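Local coordinates for protein Alpha/beta hydrolase (Paenibacillus sp. VTT E-133280, PDB 6TJ2) that probably hydrolyses methyl salicylate to salicylic acid, as an extracellular esterase of the alpha/beta-hydrolase fold related to tobacco salicylic acid binding protein 2, at residues A[154-159]-A[236-242]; A[227-231]-A[244-249]. All blocks are in the same frame, centred on the assembly; numbering follows the deposited sequence.

Contact 1 (A[154-159]-A[236-242])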
loop_
_atom_site.group_PDB
_atom_site.type_symbol
_atom_site.label_atom_id
_atom_site.label_comp_id
_atom_site.label_asym_id
_atom_site.label_seq_id
_atom_site.Cartn_x
_atom_site.Cartn_y
_atom_site.Cartn_z
ATOM N N GLN A 154 -16.935 9.979 -8.325
ATOM C CA GLN A 154 -15.633 9.402 -7.958
ATOM C C GLN A 154 -15.691 7.897 -7.898
ATOM O O GLN A 154 -14.634 7.270 -7.898
ATOM C CB GLN A 154 -15.225 9.900 -6.560
ATOM C CG GLN A 154 -15.170 11.420 -6.409
ATOM C CD GLN A 154 -14.535 12.139 -7.559
ATOM O OE1 GLN A 154 -13.378 11.807 -7.931
ATOM N NE2 GLN A 154 -15.254 13.069 -8.166
ATOM N N PHE A 155 -16.886 7.304 -7.866
ATOM C CA PHE A 155 -16.989 5.845 -7.637
ATOM C C PHE A 155 -16.802 5.052 -8.932
ATOM O O PHE A 155 -17.097 5.525 -10.022
ATOM C CB PHE A 155 -18.338 5.496 -7.017
ATOM C CG PHE A 155 -18.381 5.792 -5.535
ATOM C CD1 PHE A 155 -18.186 4.782 -4.611
ATOM C CD2 PHE A 155 -18.580 7.094 -5.112
ATOM C CE1 PHE A 155 -18.180 5.073 -3.253
ATOM C CE2 PHE A 155 -18.628 7.360 -3.751
ATOM C CZ PHE A 155 -18.448 6.342 -2.833
ATOM N N PRO A 156 -16.428 3.765 -8.807
ATOM C CA PRO A 156 -16.514 2.853 -9.954
ATOM C C PRO A 156 -17.945 2.846 -10.494
ATOM O O PRO A 156 -18.898 3.052 -9.724
ATOM C CB PRO A 156 -16.112 1.503 -9.373
ATOM C CG PRO A 156 -15.347 1.820 -8.114
ATOM C CD PRO A 156 -15.945 3.103 -7.580
ATOM N N ALA A 157 -18.104 2.568 -11.794
ATOM C CA ALA A 157 -19.421 2.600 -12.451
ATOM C C ALA A 157 -20.448 1.716 -11.728
ATOM O O ALA A 157 -21.620 2.166 -11.628
ATOM C CB ALA A 157 -19.263 2.183 -13.906
ATOM N N GLU A 158 -20.033 0.564 -11.252
ATOM C CA GLU A 158 -20.959 -0.438 -10.627
ATOM C C GLU A 158 -21.495 0.155 -9.307
ATOM O O GLU A 158 -22.721 0.083 -9.071
ATOM C CB GLU A 158 -20.253 -1.768 -10.357
ATOM C CG GLU A 158 -19.624 -2.374 -11.601
ATOM C CD GLU A 158 -18.407 -1.657 -12.200
ATOM O OE1 GLU A 158 -17.598 -1.091 -11.435
ATOM O OE2 GLU A 158 -18.265 -1.673 -13.457
ATOM N N SER A 159 -20.611 0.756 -8.497
ATOM C CA SER A 159 -21.015 1.401 -7.214
ATOM C C SER A 159 -21.910 2.597 -7.532
ATOM O O SER A 159 -22.934 2.860 -6.817
ATOM C CB SER A 159 -19.815 1.847 -6.416
ATOM O OG SER A 159 -18.994 0.759 -6.040
ATOM N N ALA A 236 -14.301 2.047 1.686
ATOM C CA ALA A 236 -15.656 2.575 1.483
ATOM C C ALA A 236 -15.820 2.917 0.022
ATOM O O ALA A 236 -16.906 2.721 -0.528
ATOM C CB ALA A 236 -15.945 3.713 2.419
ATOM N N ILE A 237 -14.786 3.400 -0.636
ATOM C CA ILE A 237 -14.672 3.312 -2.111
ATOM C C ILE A 237 -13.659 2.204 -2.346
ATOM O O ILE A 237 -12.638 2.132 -1.648
ATOM C CB ILE A 237 -14.313 4.687 -2.719
ATOM C CG1 ILE A 237 -14.396 4.633 -4.242
ATOM C CG2 ILE A 237 -12.963 5.202 -2.209
ATOM C CD1 ILE A 237 -14.470 6.021 -4.829
ATOM N N PRO A 238 -13.922 1.288 -3.275
ATOM C CA PRO A 238 -13.018 0.158 -3.466
ATOM C C PRO A 238 -11.573 0.580 -3.743
ATOM O O PRO A 238 -11.322 1.566 -4.463
ATOM C CB PRO A 238 -13.629 -0.559 -4.691
ATOM C CG PRO A 238 -15.098 -0.209 -4.660
ATOM C CD PRO A 238 -15.151 1.210 -4.099
ATOM N N GLN A 239 -10.613 -0.116 -3.174
ATOM C CA GLN A 239 -9.211 0.111 -3.491
ATOM C C GLN A 239 -8.883 -0.348 -4.925
ATOM O O GLN A 239 -9.500 -1.273 -5.422
ATOM C CB GLN A 239 -8.310 -0.558 -2.462
ATOM C CG GLN A 239 -8.555 0.036 -1.078
ATOM C CD GLN A 239 -7.640 -0.385 0.027
ATOM O OE1 GLN A 239 -7.818 0.032 1.224
ATOM N NE2 GLN A 239 -6.634 -1.167 -0.262
ATOM N N GLY A 240 -8.040 0.440 -5.560
ATOM C CA GLY A 240 -7.792 0.288 -7.005
ATOM C C GLY A 240 -7.812 1.673 -7.642
ATOM O O GLY A 240 -7.543 2.695 -7.038
ATOM N N PRO A 241 -8.096 1.730 -8.948
ATOM C CA PRO A 241 -8.030 2.975 -9.700
ATOM C C PRO A 241 -8.943 4.100 -9.204
ATOM O O PRO A 241 -8.702 5.227 -9.541
ATOM C CB PRO A 241 -8.438 2.533 -11.127
ATOM C CG PRO A 241 -8.096 1.106 -11.166
ATOM C CD PRO A 241 -8.376 0.542 -9.790
ATOM N N TYR A 242 -9.946 3.765 -8.404
ATOM C CA TYR A 242 -10.874 4.773 -7.877
ATOM C C TYR A 242 -10.663 5.020 -6.390
ATOM O O TYR A 242 -11.412 5.797 -5.838
ATOM C CB TYR A 242 -12.324 4.326 -8.127
ATOM C CG TYR A 242 -12.666 4.100 -9.584
ATOM C CD1 TYR A 242 -13.178 5.118 -10.377
ATOM C CD2 TYR A 242 -12.411 2.891 -10.191
ATOM C CE1 TYR A 242 -13.419 4.915 -11.727
ATOM C CE2 TYR A 242 -12.660 2.663 -11.540
ATOM C CZ TYR A 242 -13.187 3.692 -12.291
ATOM O OH TYR A 242 -13.478 3.418 -13.603
HETATM O O HOH W 1 -12.057 7.838 -7.483
HETATM O O HOH W 2 -15.808 1.819 -13.295
#
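P156 lies flat against the ring of Y242, and this CH-pi contact is the first of two that join the segments. P156 CA sits over the middle of the ring, 3.9 Å from its centroid and 3° off the normal, and P156 CG reaches Y242 CD2 at 3.8 Å. Y242 CG stands anti to its carbonyl carbon (chi1 -59°), which brings the phenol alongside the proline. The second CH-pi contact runs the other way: I237 CD1 lies over the F155 ring, toward its rim, 4.0 Å from the centroid. With CG1 anti to the backbone N (chi1 -172°), the long branch of I237 reaches the Q154-F155 backbone, CD1 lying 3.3 Å from Q154 O. P156 and P238 add a ring-to-ring apolar contact, CG to CG at 4.0 Å. An alanine in place of F155 would probably remove the ring face over I237 CD1 and the packing on CG1, leaving F143 beside I237 and F163 without its edge-to-face partner.

Polar links run through water. One water sits 2.7 Å from both Q154 O and Y242 O, close enough to donate to either; a second accepts from A157 N and bonds Y242 OH, 2.8 Å from each. P156 N-caps helix 157-170, probably part of the cap region, so the contact ties that helix start to the loop following strand 226-231, beside the likely Ser-His-Asp site of an alpha/beta hydrolase.

Contact 2 (A[227-231]-A[244-249])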
loop_
_atom_site.group_PDB
_atom_site.type_symbol
_atom_site.label_atom_id
_atom_site.label_comp_id
_atom_site.label_asym_id
_atom_site.label_seq_id
_atom_site.Cartn_x
_atom_site.Cartn_y
_atom_site.Cartn_z
ATOM N N SER A 227 -3.265 18.387 3.635
ATOM C CA SER A 227 -2.821 17.044 4.028
ATOM C C SER A 227 -3.854 16.023 3.652
ATOM O O SER A 227 -5.065 16.355 3.542
ATOM C CB SER A 227 -2.569 16.952 5.513
ATOM O OG SER A 227 -1.631 17.926 5.926
ATOM N N TYR A 228 -3.408 14.797 3.482
ATOM C CA TYR A 228 -4.297 13.652 3.280
ATOM C C TYR A 228 -3.905 12.607 4.279
ATOM O O TYR A 228 -2.746 12.127 4.276
ATOM C CB TYR A 228 -4.239 13.105 1.850
ATOM C CG TYR A 228 -5.459 12.292 1.468
ATOM C CD1 TYR A 228 -5.641 10.990 1.916
ATOM C CD2 TYR A 228 -6.479 12.845 0.689
ATOM C CE1 TYR A 228 -6.784 10.276 1.661
ATOM C CE2 TYR A 228 -7.636 12.121 0.418
ATOM C CZ TYR A 228 -7.801 10.871 0.944
ATOM O OH TYR A 228 -8.967 10.177 0.685
ATOM N N LEU A 229 -4.848 12.242 5.149
ATOM C CA LEU A 229 -4.712 11.194 6.163
ATOM C C LEU A 229 -5.453 9.961 5.662
ATOM O O LEU A 229 -6.655 10.032 5.438
ATOM C CB LEU A 229 -5.252 11.737 7.508
ATOM C CG LEU A 229 -5.309 10.690 8.628
ATOM C CD1 LEU A 229 -3.976 9.990 8.909
ATOM C CD2 LEU A 229 -5.882 11.308 9.916
ATOM N N TYR A 230 -4.724 8.869 5.438
ATOM C CA TYR A 230 -5.231 7.650 4.819
ATOM C C TYR A 230 -5.079 6.478 5.725
ATOM O O TYR A 230 -3.947 6.252 6.202
ATOM C CB TYR A 230 -4.483 7.405 3.505
ATOM C CG TYR A 230 -4.874 6.147 2.786
ATOM C CD1 TYR A 230 -3.911 5.211 2.505
ATOM C CD2 TYR A 230 -6.186 5.878 2.427
ATOM C CE1 TYR A 230 -4.219 4.079 1.784
ATOM C CE2 TYR A 230 -6.511 4.699 1.776
ATOM C CZ TYR A 230 -5.524 3.818 1.445
ATOM O OH TYR A 230 -5.906 2.675 0.732
ATOM N N LEU A 231 -6.128 5.720 5.935
ATOM C CA LEU A 231 -6.074 4.447 6.653
ATOM C C LEU A 231 -6.125 3.299 5.647
ATOM O O LEU A 231 -6.983 3.269 4.782
ATOM C CB LEU A 231 -7.182 4.318 7.688
ATOM C CG LEU A 231 -7.331 5.478 8.662
ATOM C CD1 LEU A 231 -8.470 5.212 9.637
ATOM C CD2 LEU A 231 -6.032 5.716 9.440
ATOM N N PHE A 244 -9.360 5.921 -2.376
ATOM C CA PHE A 244 -8.981 7.145 -1.647
ATOM C C PHE A 244 -7.529 7.499 -1.851
ATOM O O PHE A 244 -7.247 8.680 -2.037
ATOM C CB PHE A 244 -9.237 6.998 -0.137
ATOM C CG PHE A 244 -10.702 7.077 0.257
ATOM C CD1 PHE A 244 -11.460 8.148 -0.134
ATOM C CD2 PHE A 244 -11.293 6.078 1.026
ATOM C CE1 PHE A 244 -12.790 8.251 0.208
ATOM C CE2 PHE A 244 -12.640 6.195 1.377
ATOM C CZ PHE A 244 -13.366 7.268 0.981
ATOM N N HIS A 245 -6.625 6.541 -1.863
ATOM C CA HIS A 245 -5.181 6.863 -2.007
ATOM C C HIS A 245 -4.546 5.775 -2.838
ATOM O O HIS A 245 -4.682 4.588 -2.485
ATOM C CB HIS A 245 -4.489 6.993 -0.649
ATOM C CG HIS A 245 -3.029 7.288 -0.790
ATOM N ND1 HIS A 245 -2.559 8.518 -1.176
ATOM C CD2 HIS A 245 -1.983 6.438 -0.690
ATOM C CE1 HIS A 245 -1.229 8.404 -1.269
ATOM N NE2 HIS A 245 -0.877 7.193 -0.985
ATOM N N PRO A 246 -3.803 6.082 -3.925
ATOM C CA PRO A 246 -3.425 7.432 -4.321
ATOM C C PRO A 246 -4.412 8.196 -5.209
ATOM O O PRO A 246 -4.143 9.360 -5.534
ATOM C CB PRO A 246 -2.143 7.211 -5.150
ATOM C CG PRO A 246 -2.304 5.812 -5.690
ATOM C CD PRO A 246 -3.039 5.038 -4.637
ATOM N N THR A 247 -5.549 7.647 -5.586
ATOM C CA THR A 247 -6.409 8.338 -6.565
ATOM C C THR A 247 -7.032 9.614 -6.017
ATOM O O THR A 247 -6.747 10.719 -6.562
ATOM C CB THR A 247 -7.450 7.430 -7.198
ATOM O OG1 THR A 247 -6.754 6.420 -7.929
ATOM C CG2 THR A 247 -8.375 8.203 -8.132
ATOM N N GLN A 248 -7.829 9.566 -4.970
ATOM C CA GLN A 248 -8.470 10.820 -4.473
ATOM C C GLN A 248 -7.386 11.781 -3.971
ATOM O O GLN A 248 -7.466 13.009 -4.309
ATOM C CB GLN A 248 -9.513 10.561 -3.398
ATOM C CG GLN A 248 -10.780 9.883 -3.919
ATOM C CD GLN A 248 -11.528 10.724 -4.928
ATOM O OE1 GLN A 248 -11.731 10.367 -6.116
ATOM N NE2 GLN A 248 -11.930 11.892 -4.534
ATOM N N SER A 249 -6.410 11.309 -3.237
ATOM C CA SER A 249 -5.388 12.203 -2.671
ATOM C C SER A 249 -4.660 12.911 -3.789
ATOM O O SER A 249 -4.318 14.084 -3.635
ATOM C CB SER A 249 -4.456 11.472 -1.741
ATOM O OG SER A 249 -3.719 10.503 -2.472
HETATM O O HOH W 3 -7.452 3.547 -1.449
#
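Y228 and Y230 reach from strand 226-231 onto helix 244-250, within a beta-alpha-beta unit of the alpha/beta-hydrolase sheet. Each ring takes a CB from the helix over one face. H245 CB stands above the centre of the Y230 ring, 3.5 Å from the centroid and 9° off the normal. S249 CB covers Y228 nearer the rim, 3.4 Å from Y228 CD2. Both tyrosines carry CG anti to the backbone N (chi1 -159° and 178°), which sends their rings out from the strand to the helix. F244 CB fits at the far end of the pair, 3.3 Å from Y228 OH and 4.0 Å from Y230 CE2; the Y228 and F244 side chains cross at about a right angle.

The next shell fixes these groups. The hydroxyl of Y228 is hydrogen-bonded to A142 O, so the phenol is tied to the loop after strand 134-139 as well as packed on the helix. Y230 OH bonds a water at 2.8 Å, and that water accepts from H245 N. Farther out, H245 stacks on F257 of strand 256-260, and its NE2 bonds Q239 of a neighbouring subunit. The helix opens with a wider pi-type turn, closed by S249 N bonding to F244 O, and its P246 follows a cis peptide. Turned back along its own helix, H245 ND1 meets S249 OG at 2.6 Å, a hydrogen bond in which either atom could be the donor.

Overall arrangement
The centres of the two contacts lie 13 Å apart, and their segments alternate along the chain: 154-159, then 227-231, 236-242 and 244-249. Contact 2 belongs to the central parallel sheet, where strand 226-231 runs between 134-139 and 256-260, while contact 1 lies farther out, at the start of helix 157-170. The loop carrying 236-242 leads from that strand into helix 244-250, so one continuous piece of chain serves both. They also touch directly: P241 O and T247 OG1 probably share a hydrogen bond, and I237 packs against F244. Together they connect the sheet to the outer helical region around the probable catalytic site, where A236 touches H264 and F244 touches D234.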